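Local structure of putative metal-sulfur cluster biosynthesis proteins YuaD (Bacillus subtilis, 1ORU) at residues S113-P118 and D177-H182; K11-Y16 and A99-P104; K48-R53 and T61-R66. The protein is of unknown function but, as a MOSC-family protein, may bind molybdenum and pyridoxal phosphate and may take part in metal-sulfur cluster biosynthesis. All blocks are in the same frame, centred on the assembly; numbering follows the deposited sequence.

How the contacts relate
Contacts 1 and 2 belong to the same mixed sheet, their centres about 11 Å apart. Strand 178-184 of contact 1 runs antiparallel beside strand 5-17 of contact 2, and the two contacts touch where Asp-177 O probably accepts a hydrogen bond from Ala-12 N, 2.8 Å away. Strand 98-101 is followed in the chain by 114-116, and both partners of contact 2 precede both of contact 1. Contact 3, a separate two-stranded hairpin, is formed by residues between the two partners of contact 2, yet its centre lies about 27 Å from each of the others. The central sheet thus joins distant parts of the sequence, while the hairpin is local; contacts 1 and 3 both meet the second subunit.

Contact 1: residues S113-P118 and D177-H182; sequences SRIIFP and DEIEVH
Strands 114-116 and 178-182 run antiparallel, joined at the backbone by four hydrogen bonds. The pair between Arg-114 and His-182 includes the shortest, His-182 N to Arg-114 O at 2.7 Å, almost straight at 176°. Ile-116 and Glu-180 form the next hydrogen-bonded pair, with Ile-115 opposite Val-181 between them. The tight part is the cluster of Ile-115, Phe-117 and Ile-179. Ile-179 has CG1 in the crowded position between its backbone N and carbonyl carbon (chi1 54°), which sets CG2 over one face of the Phe-117 ring as a CH-pi contact, 3.7 Å from the centroid and 19° off the normal. The other branch of Ile-179 ends in CD1, resting 3.8 Å from Ile-115 CG2, the two chains lying side by side. On the face of Arg-114, Ile-116 and His-182, the Ile-116 CD1 methyl meets the imidazole obliquely, 3.7 Å from NE2; Met-56 of the second subunit packs on both residues, and the Arg-114 guanidinium turns away to a salt bridge with Glu-168. The contact loosens toward Pro-118 and Glu-178, both exposed. There the proline CD touches Glu-178 O at 3.3 Å, while the glutamate chain leads off from the partner segment. Asp-177 OD2, bonded to Tyr-174 N, sits at the Phe-117 ring edge. This is a non-local antiparallel pairing within the mixed, barrel-like beta sheet of a MOSC domain.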
loop_
_atom_site.group_PDB
_atom_site.type_symbol
_atom_site.label_atom_id
_atom_site.label_comp_id
_atom_site.label_asym_id
_atom_site.label_seq_id
_atom_site.Cartn_x
_atom_site.Cartn_y
_atom_site.Cartn_z
ATOM N N SER A 113 3.308 5.967 4.636
ATOM C CA SER A 113 3.821 6.421 5.924
ATOM C C SER A 113 4.163 5.175 6.734
ATOM O O SER A 113 3.629 4.098 6.478
ATOM C CB SER A 113 2.761 7.234 6.680
ATOM O OG SER A 113 2.421 8.428 5.992
ATOM N N ARG A 114 5.050 5.328 7.708
ATOM C CA ARG A 114 5.454 4.223 8.570
ATOM C C ARG A 114 5.244 4.574 10.032
ATOM O O ARG A 114 5.386 5.735 10.420
ATOM C CB ARG A 114 6.940 3.907 8.377
ATOM C CG ARG A 114 7.251 2.864 7.340
ATOM C CD ARG A 114 7.047 3.366 5.929
ATOM N NE ARG A 114 7.666 2.429 4.998
ATOM C CZ ARG A 114 8.021 2.726 3.756
ATOM N NH1 ARG A 114 7.811 3.948 3.272
ATOM N NH2 ARG A 114 8.613 1.804 3.004
ATOM N N ILE A 115 4.890 3.568 10.828
ATOM C CA ILE A 115 4.716 3.712 12.274
ATOM C C ILE A 115 5.665 2.676 12.871
ATOM O O ILE A 115 5.480 1.466 12.688
ATOM C CB ILE A 115 3.276 3.396 12.728
ATOM C CG1 ILE A 115 2.306 4.402 12.105
ATOM C CG2 ILE A 115 3.193 3.453 14.257
ATOM C CD1 ILE A 115 0.845 4.124 12.413
ATOM N N ILE A 116 6.677 3.150 13.591
ATOM C CA ILE A 116 7.686 2.270 14.161
ATOM C C ILE A 116 7.687 2.240 15.687
ATOM O O ILE A 116 7.604 3.281 16.343
ATOM C CB ILE A 116 9.078 2.679 13.638
ATOM C CG1 ILE A 116 9.057 2.691 12.106
ATOM C CG2 ILE A 116 10.147 1.716 14.152
ATOM C CD1 ILE A 116 10.402 3.000 11.470
ATOM N N PHE A 117 7.779 1.032 16.233
ATOM C CA PHE A 117 7.779 0.795 17.672
ATOM C C PHE A 117 9.208 0.649 18.216
ATOM O O PHE A 117 10.149 0.454 17.451
ATOM C CB PHE A 117 6.945 -0.458 17.966
ATOM C CG PHE A 117 5.468 -0.280 17.711
ATOM C CD1 PHE A 117 4.578 -0.131 18.768
ATOM C CD2 PHE A 117 4.966 -0.268 16.411
ATOM C CE1 PHE A 117 3.198 0.025 18.536
ATOM C CE2 PHE A 117 3.594 -0.112 16.169
ATOM C CZ PHE A 117 2.710 0.034 17.235
ATOM N N PRO A 118 9.392 0.756 19.547
ATOM C CA PRO A 118 10.725 0.640 20.159
ATOM C C PRO A 118 11.485 -0.646 19.833
ATOM O O PRO A 118 12.716 -0.653 19.779
ATOM C CB PRO A 118 10.431 0.767 21.653
ATOM C CG PRO A 118 9.241 1.688 21.674
ATOM C CD PRO A 118 8.385 1.121 20.558
ATOM N N ASP A 177 3.715 1.850 24.514
ATOM C CA ASP A 177 4.885 2.104 23.683
ATOM C C ASP A 177 4.821 3.466 23.013
ATOM O O ASP A 177 3.776 3.868 22.503
ATOM C CB ASP A 177 5.004 1.058 22.569
ATOM C CG ASP A 177 5.791 -0.164 22.984
ATOM O OD1 ASP A 177 6.300 -0.191 24.127
ATOM O OD2 ASP A 177 5.907 -1.096 22.152
ATOM N N GLU A 178 5.947 4.168 23.009
ATOM C CA GLU A 178 6.019 5.454 22.334
ATOM C C GLU A 178 6.309 5.063 20.883
ATOM O O GLU A 178 7.172 4.219 20.624
ATOM C CB GLU A 178 7.165 6.288 22.905
ATOM C CG GLU A 178 7.031 7.777 22.650
ATOM C CD GLU A 178 8.148 8.580 23.290
ATOM O OE1 GLU A 178 9.309 8.448 22.845
ATOM O OE2 GLU A 178 7.866 9.338 24.241
ATOM N N ILE A 179 5.577 5.632 19.935
ATOM C CA ILE A 179 5.805 5.286 18.542
ATOM C C ILE A 179 6.344 6.453 17.730
ATOM O O ILE A 179 6.109 7.625 18.051
ATOM C CB ILE A 179 4.518 4.753 17.873
ATOM C CG1 ILE A 179 3.366 5.749 18.054
ATOM C CG2 ILE A 179 4.167 3.400 18.463
ATOM C CD1 ILE A 179 2.100 5.362 17.297
ATOM N N GLU A 180 7.078 6.113 16.678
ATOM C CA GLU A 180 7.671 7.095 15.785
ATOM C C GLU A 180 6.899 7.035 14.477
ATOM O O GLU A 180 6.897 6.003 13.808
ATOM C CB GLU A 180 9.134 6.736 15.529
ATOM C CG GLU A 180 9.930 7.798 14.806
ATOM C CD GLU A 180 10.324 8.941 15.717
ATOM O OE1 GLU A 180 11.047 9.849 15.253
ATOM O OE2 GLU A 180 9.912 8.926 16.899
ATOM N N VAL A 181 6.233 8.128 14.117
ATOM C CA VAL A 181 5.465 8.155 12.879
ATOM C C VAL A 181 6.236 8.898 11.799
ATOM O O VAL A 181 6.684 10.027 12.013
ATOM C CB VAL A 181 4.090 8.838 13.086
ATOM C CG1 VAL A 181 3.303 8.856 11.773
ATOM C CG2 VAL A 181 3.304 8.096 14.170
ATOM N N HIS A 182 6.424 8.238 10.658
ATOM C CA HIS A 182 7.112 8.831 9.516
ATOM C C HIS A 182 6.003 9.104 8.508
ATOM O O HIS A 182 5.568 8.204 7.777
ATOM C CB HIS A 182 8.143 7.850 8.957
ATOM C CG HIS A 182 9.216 7.490 9.937
ATOM N ND1 HIS A 182 10.429 8.143 9.989
ATOM C CD2 HIS A 182 9.235 6.583 10.940
ATOM C CE1 HIS A 182 11.148 7.653 10.983
ATOM N NE2 HIS A 182 10.445 6.705 11.578
#

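Contact 2: residues K11-Y16 and A99-P104; sequences KAEGLY and AVSGMP
Backbone hydrogen bonds set the frame here, and they shift by one residue partway along. At one end Lys-11 and Ser-101 exchange two bonds, with Ser-101 N 2.8 Å from Lys-11 O. At the other, Ala-99 N reaches Gly-14 O at 2.9 Å, coming from above the carbonyl plane, 27° out of it. Between them Ala-99 O takes two donors: Gly-14 N at 3.1 Å, in the carbonyl plane on a lone pair, and Glu-13 N at 2.7 Å in a weak, strongly bent bond. Among polar side chains, Glu-13 folds back at chi2 (-72°), bringing its carboxylate over Ser-101, whose OG stands in the crowded position between backbone N and carbonyl carbon. Ser-101 OG donates to Glu-13 OE2 over 2.6 Å, onto that oxygen's anti lone pair, while OE1 has Lys-11 NZ as a long salt-bridge partner. An alanine here would remove this carboxylate and would probably leave the bulged end of the pair less firmly held. Apolar contact is modest: Ala-99 CB lies 3.7 Å from Tyr-16 CE2, at the ring edge. Val-100, on the face of Ala-12, packs on Ile-71 and Ile-179. A steric limit adds to this, for Tyr-16 OH lies so near Gly-14 that a beta carbon there would clash. Beyond the strand, Glu-75 of helix 74-84 accepts from Gly-102 N and Met-103 N. Glu-13 and Gly-14 facing Ala-99 together make a classic beta bulge in an antiparallel pair.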
loop_
_atom_site.group_PDB
_atom_site.type_symbol
_atom_site.label_atom_id
_atom_site.label_comp_id
_atom_site.label_asym_id
_atom_site.label_seq_id
_atom_site.Cartn_x
_atom_site.Cartn_y
_atom_site.Cartn_z
ATOM N N LYS A 11 1.808 7.702 20.719
ATOM C CA LYS A 11 1.778 6.616 21.682
ATOM C C LYS A 11 0.728 5.550 21.406
ATOM O O LYS A 11 -0.373 5.851 20.956
ATOM C CB LYS A 11 1.540 7.204 23.079
ATOM C CG LYS A 11 1.396 6.194 24.207
ATOM C CD LYS A 11 1.175 6.920 25.536
ATOM C CE LYS A 11 1.044 5.968 26.707
ATOM N NZ LYS A 11 0.764 6.706 27.978
ATOM N N ALA A 12 1.085 4.299 21.680
ATOM C CA ALA A 12 0.157 3.190 21.514
ATOM C C ALA A 12 -0.498 3.021 22.886
ATOM O O ALA A 12 0.097 2.437 23.794
ATOM C CB ALA A 12 0.913 1.919 21.124
ATOM N N GLU A 13 -1.706 3.562 23.042
ATOM C CA GLU A 13 -2.438 3.481 24.309
ATOM C C GLU A 13 -2.940 2.078 24.600
ATOM O O GLU A 13 -2.956 1.647 25.755
ATOM C CB GLU A 13 -3.645 4.426 24.311
ATOM C CG GLU A 13 -3.318 5.901 24.309
ATOM C CD GLU A 13 -2.761 6.397 25.640
ATOM O OE1 GLU A 13 -2.704 5.611 26.613
ATOM O OE2 GLU A 13 -2.387 7.584 25.710
ATOM N N GLY A 14 -3.360 1.372 23.554
ATOM C CA GLY A 14 -3.870 0.029 23.742
ATOM C C GLY A 14 -3.593 -0.908 22.586
ATOM O O GLY A 14 -3.474 -0.475 21.437
ATOM N N LEU A 15 -3.475 -2.194 22.902
ATOM C CA LEU A 15 -3.229 -3.237 21.909
ATOM C C LEU A 15 -4.353 -4.254 22.091
ATOM O O LEU A 15 -4.759 -4.534 23.226
ATOM C CB LEU A 15 -1.873 -3.899 22.156
ATOM C CG LEU A 15 -0.657 -2.972 22.156
ATOM C CD1 LEU A 15 0.589 -3.792 22.473
ATOM C CD2 LEU A 15 -0.519 -2.269 20.799
ATOM N N TYR A 16 -4.854 -4.810 20.991
ATOM C CA TYR A 16 -5.965 -5.757 21.069
ATOM C C TYR A 16 -5.876 -6.841 20.000
ATOM O O TYR A 16 -5.323 -6.624 18.921
ATOM C CB TYR A 16 -7.292 -5.016 20.883
ATOM C CG TYR A 16 -7.379 -3.678 21.577
ATOM C CD1 TYR A 16 -8.036 -3.542 22.798
ATOM C CD2 TYR A 16 -6.820 -2.539 20.997
ATOM C CE1 TYR A 16 -8.137 -2.298 23.421
ATOM C CE2 TYR A 16 -6.914 -1.296 21.609
ATOM C CZ TYR A 16 -7.573 -1.178 22.817
ATOM O OH TYR A 16 -7.671 0.056 23.417
ATOM N N ALA A 99 -4.698 1.191 19.451
ATOM C CA ALA A 99 -5.378 2.450 19.694
ATOM C C ALA A 99 -4.251 3.401 20.063
ATOM O O ALA A 99 -3.538 3.179 21.042
ATOM C CB ALA A 99 -6.373 2.313 20.844
ATOM N N VAL A 100 -4.073 4.448 19.266
ATOM C CA VAL A 100 -3.011 5.410 19.525
ATOM C C VAL A 100 -3.546 6.727 20.064
ATOM O O VAL A 100 -4.725 7.041 19.901
ATOM C CB VAL A 100 -2.201 5.709 18.240
ATOM C CG1 VAL A 100 -1.608 4.419 17.691
ATOM C CG2 VAL A 100 -3.089 6.381 17.201
ATOM N N SER A 101 -2.675 7.477 20.735
ATOM C CA SER A 101 -3.039 8.793 21.251
ATOM C C SER A 101 -1.994 9.749 20.691
ATOM O O SER A 101 -0.876 9.333 20.350
ATOM C CB SER A 101 -3.053 8.826 22.791
ATOM O OG SER A 101 -1.769 8.642 23.362
ATOM N N GLY A 102 -2.358 11.017 20.565
ATOM C CA GLY A 102 -1.434 11.982 20.014
ATOM C C GLY A 102 -1.559 12.062 18.505
ATOM O O GLY A 102 -0.718 12.666 17.839
HETATM N N MSE A 103 -2.611 11.462 17.958
HETATM C CA MSE A 103 -2.831 11.491 16.517
HETATM C C MSE A 103 -4.280 11.845 16.190
HETATM O O MSE A 103 -5.036 11.018 15.675
HETATM C CB MSE A 103 -2.457 10.140 15.906
HETATM C CG MSE A 103 -1.004 9.765 16.165
HETATM SE SE MSE A 103 -0.403 8.253 15.152
HETATM C CE MSE A 103 -0.291 9.091 13.421
ATOM N N PRO A 104 -4.685 13.091 16.489
ATOM C CA PRO A 104 -6.050 13.560 16.229
ATOM C C PRO A 104 -6.486 13.531 14.762
ATOM O O PRO A 104 -7.679 13.640 14.460
ATOM C CB PRO A 104 -6.052 14.972 16.823
ATOM C CG PRO A 104 -4.632 15.408 16.674
ATOM C CD PRO A 104 -3.864 14.164 17.073
#

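Contact 3: residues K48-R53 and T61-R66; sequences KKAGAR and TEIFNR. With SO4 (sulfate ion), chain C.
A beta hairpin with a long connection pairs strand 47-49 antiparallel with 62-64. Between 48-53 and 61-66 run three backbone bonds: Lys-48 and Ile-63 exchange two, and Ala-50 N gives a third to Thr-61 O. Two side chains take the crowded first torsion, with the gamma carbon between backbone N and carbonyl carbon. Lys-48 does so at chi1 64° and Ile-63 at 58°, so they run side by side, CG of the lysine 3.8 Å from CG1 of the isoleucine. Ile-63 then extends, placing CD1 3.9 Å from Ala-50 CB. Asn-65, with CG anti to its N, crosses the lysine at about a right angle; OD1 lies 4.0 Å from Lys-48 CD, and ND2 is held by His-43 O and Gly-45 O. Phe-64 points away from the partner strand, packs on Ile-166 of the second subunit and makes backbone hydrogen bonds to that subunit. A bend at chi3 (-68°) carries Lys-48 NZ to Glu-54, a salt bridge, and to a sulfate ion probably taken from the crystallisation liquor, donating to its O3 at 2.8 Å. Arg-53, extended from CG to NE, brings its guanidinium edge to the same ion, with sulfate O2 in its plane and 2.9 Å from NE.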
loop_
_atom_site.group_PDB
_atom_site.type_symbol
_atom_site.label_atom_id
_atom_site.label_comp_id
_atom_site.label_asym_id
_atom_site.label_seq_id
_atom_site.Cartn_x
_atom_site.Cartn_y
_atom_site.Cartn_z
ATOM N N LYS A 48 -6.488 -13.253 2.009
ATOM C CA LYS A 48 -7.809 -13.064 2.590
ATOM C C LYS A 48 -8.824 -13.263 1.470
ATOM O O LYS A 48 -8.458 -13.311 0.293
ATOM C CB LYS A 48 -7.961 -11.654 3.161
ATOM C CG LYS A 48 -7.889 -10.549 2.119
ATOM C CD LYS A 48 -8.493 -9.256 2.638
ATOM C CE LYS A 48 -9.996 -9.408 2.831
ATOM N NZ LYS A 48 -10.640 -8.157 3.302
ATOM N N LYS A 49 -10.095 -13.392 1.835
ATOM C CA LYS A 49 -11.151 -13.556 0.846
ATOM C C LYS A 49 -11.724 -12.177 0.547
ATOM O O LYS A 49 -11.978 -11.392 1.460
ATOM C CB LYS A 49 -12.241 -14.482 1.387
ATOM C CG LYS A 49 -11.737 -15.876 1.711
ATOM C CD LYS A 49 -12.803 -16.708 2.403
ATOM C CE LYS A 49 -12.242 -18.054 2.848
ATOM N NZ LYS A 49 -13.238 -18.861 3.612
ATOM N N ALA A 50 -11.912 -11.878 -0.734
ATOM C CA ALA A 50 -12.440 -10.584 -1.145
ATOM C C ALA A 50 -13.873 -10.392 -0.661
ATOM O O ALA A 50 -14.649 -11.343 -0.575
ATOM C CB ALA A 50 -12.382 -10.452 -2.666
ATOM N N GLY A 51 -14.212 -9.150 -0.348
ATOM C CA GLY A 51 -15.550 -8.847 0.117
ATOM C C GLY A 51 -15.991 -7.492 -0.384
ATOM O O GLY A 51 -15.536 -7.028 -1.432
ATOM N N ALA A 52 -16.870 -6.847 0.375
ATOM C CA ALA A 52 -17.391 -5.539 0.008
ATOM C C ALA A 52 -16.309 -4.462 -0.076
ATOM O O ALA A 52 -16.472 -3.470 -0.787
ATOM C CB ALA A 52 -18.469 -5.122 1.002
ATOM N N ARG A 53 -15.207 -4.654 0.644
ATOM C CA ARG A 53 -14.122 -3.677 0.628
ATOM C C ARG A 53 -13.292 -3.759 -0.648
ATOM O O ARG A 53 -12.625 -2.796 -1.023
ATOM C CB ARG A 53 -13.222 -3.863 1.846
ATOM C CG ARG A 53 -13.906 -3.522 3.156
ATOM C CD ARG A 53 -12.994 -3.793 4.326
ATOM N NE ARG A 53 -13.636 -3.507 5.606
ATOM C CZ ARG A 53 -13.971 -2.290 6.016
ATOM N NH1 ARG A 53 -13.729 -1.232 5.249
ATOM N NH2 ARG A 53 -14.544 -2.128 7.200
ATOM N N THR A 61 -13.065 -14.389 -3.568
ATOM C CA THR A 61 -11.826 -14.582 -4.317
ATOM C C THR A 61 -10.631 -14.427 -3.383
ATOM O O THR A 61 -10.583 -13.484 -2.599
ATOM C CB THR A 61 -11.686 -13.532 -5.447
ATOM O OG1 THR A 61 -12.813 -13.618 -6.328
ATOM C CG2 THR A 61 -10.401 -13.771 -6.247
ATOM N N GLU A 62 -9.670 -15.342 -3.460
ATOM C CA GLU A 62 -8.490 -15.240 -2.609
ATOM C C GLU A 62 -7.553 -14.170 -3.158
ATOM O O GLU A 62 -7.133 -14.227 -4.317
ATOM C CB GLU A 62 -7.745 -16.575 -2.522
ATOM C CG GLU A 62 -6.543 -16.523 -1.585
ATOM C CD GLU A 62 -5.890 -17.875 -1.368
ATOM O OE1 GLU A 62 -5.400 -18.473 -2.345
ATOM O OE2 GLU A 62 -5.863 -18.343 -0.209
ATOM N N ILE A 63 -7.242 -13.190 -2.314
ATOM C CA ILE A 63 -6.363 -12.090 -2.690
ATOM C C ILE A 63 -5.376 -11.827 -1.566
ATOM O O ILE A 63 -5.512 -12.360 -0.463
ATOM C CB ILE A 63 -7.154 -10.781 -2.941
ATOM C CG1 ILE A 63 -7.940 -10.395 -1.683
ATOM C CG2 ILE A 63 -8.083 -10.946 -4.141
ATOM C CD1 ILE A 63 -8.773 -9.143 -1.835
ATOM N N PHE A 64 -4.378 -11.001 -1.854
ATOM C CA PHE A 64 -3.374 -10.652 -0.864
ATOM C C PHE A 64 -4.054 -9.941 0.308
ATOM O O PHE A 64 -4.974 -9.151 0.105
ATOM C CB PHE A 64 -2.333 -9.719 -1.481
ATOM C CG PHE A 64 -1.362 -9.177 -0.487
ATOM C CD1 PHE A 64 -0.390 -10.001 0.072
ATOM C CD2 PHE A 64 -1.442 -7.852 -0.075
ATOM C CE1 PHE A 64 0.491 -9.514 1.034
ATOM C CE2 PHE A 64 -0.566 -7.353 0.889
ATOM C CZ PHE A 64 0.402 -8.188 1.443
ATOM N N ASN A 65 -3.592 -10.214 1.525
ATOM C CA ASN A 65 -4.171 -9.590 2.714
ATOM C C ASN A 65 -3.515 -8.248 3.030
ATOM O O ASN A 65 -2.491 -8.170 3.710
ATOM C CB ASN A 65 -4.062 -10.531 3.913
ATOM C CG ASN A 65 -4.615 -9.917 5.189
ATOM O OD1 ASN A 65 -5.444 -9.006 5.145
ATOM N ND2 ASN A 65 -4.166 -10.423 6.329
ATOM N N ARG A 66 -4.143 -7.195 2.533
ATOM C CA ARG A 66 -3.680 -5.827 2.695
ATOM C C ARG A 66 -4.068 -5.216 4.046
ATOM O O ARG A 66 -3.395 -4.320 4.551
ATOM C CB ARG A 66 -4.283 -5.002 1.566
ATOM C CG ARG A 66 -3.921 -3.555 1.562
ATOM C CD ARG A 66 -4.850 -2.804 0.632
ATOM N NE ARG A 66 -4.345 -1.464 0.374
ATOM C CZ ARG A 66 -5.108 -0.416 0.090
ATOM N NH1 ARG A 66 -6.426 -0.553 0.032
ATOM N NH2 ARG A 66 -4.548 0.764 -0.148
HETATM S S SO4 C . -13.252 -7.822 5.993
HETATM O O1 SO4 C . -12.299 -8.093 7.099
HETATM O O2 SO4 C . -13.139 -6.401 5.594
HETATM O O3 SO4 C . -12.942 -8.692 4.832
HETATM O O4 SO4 C . -14.631 -8.110 6.457
#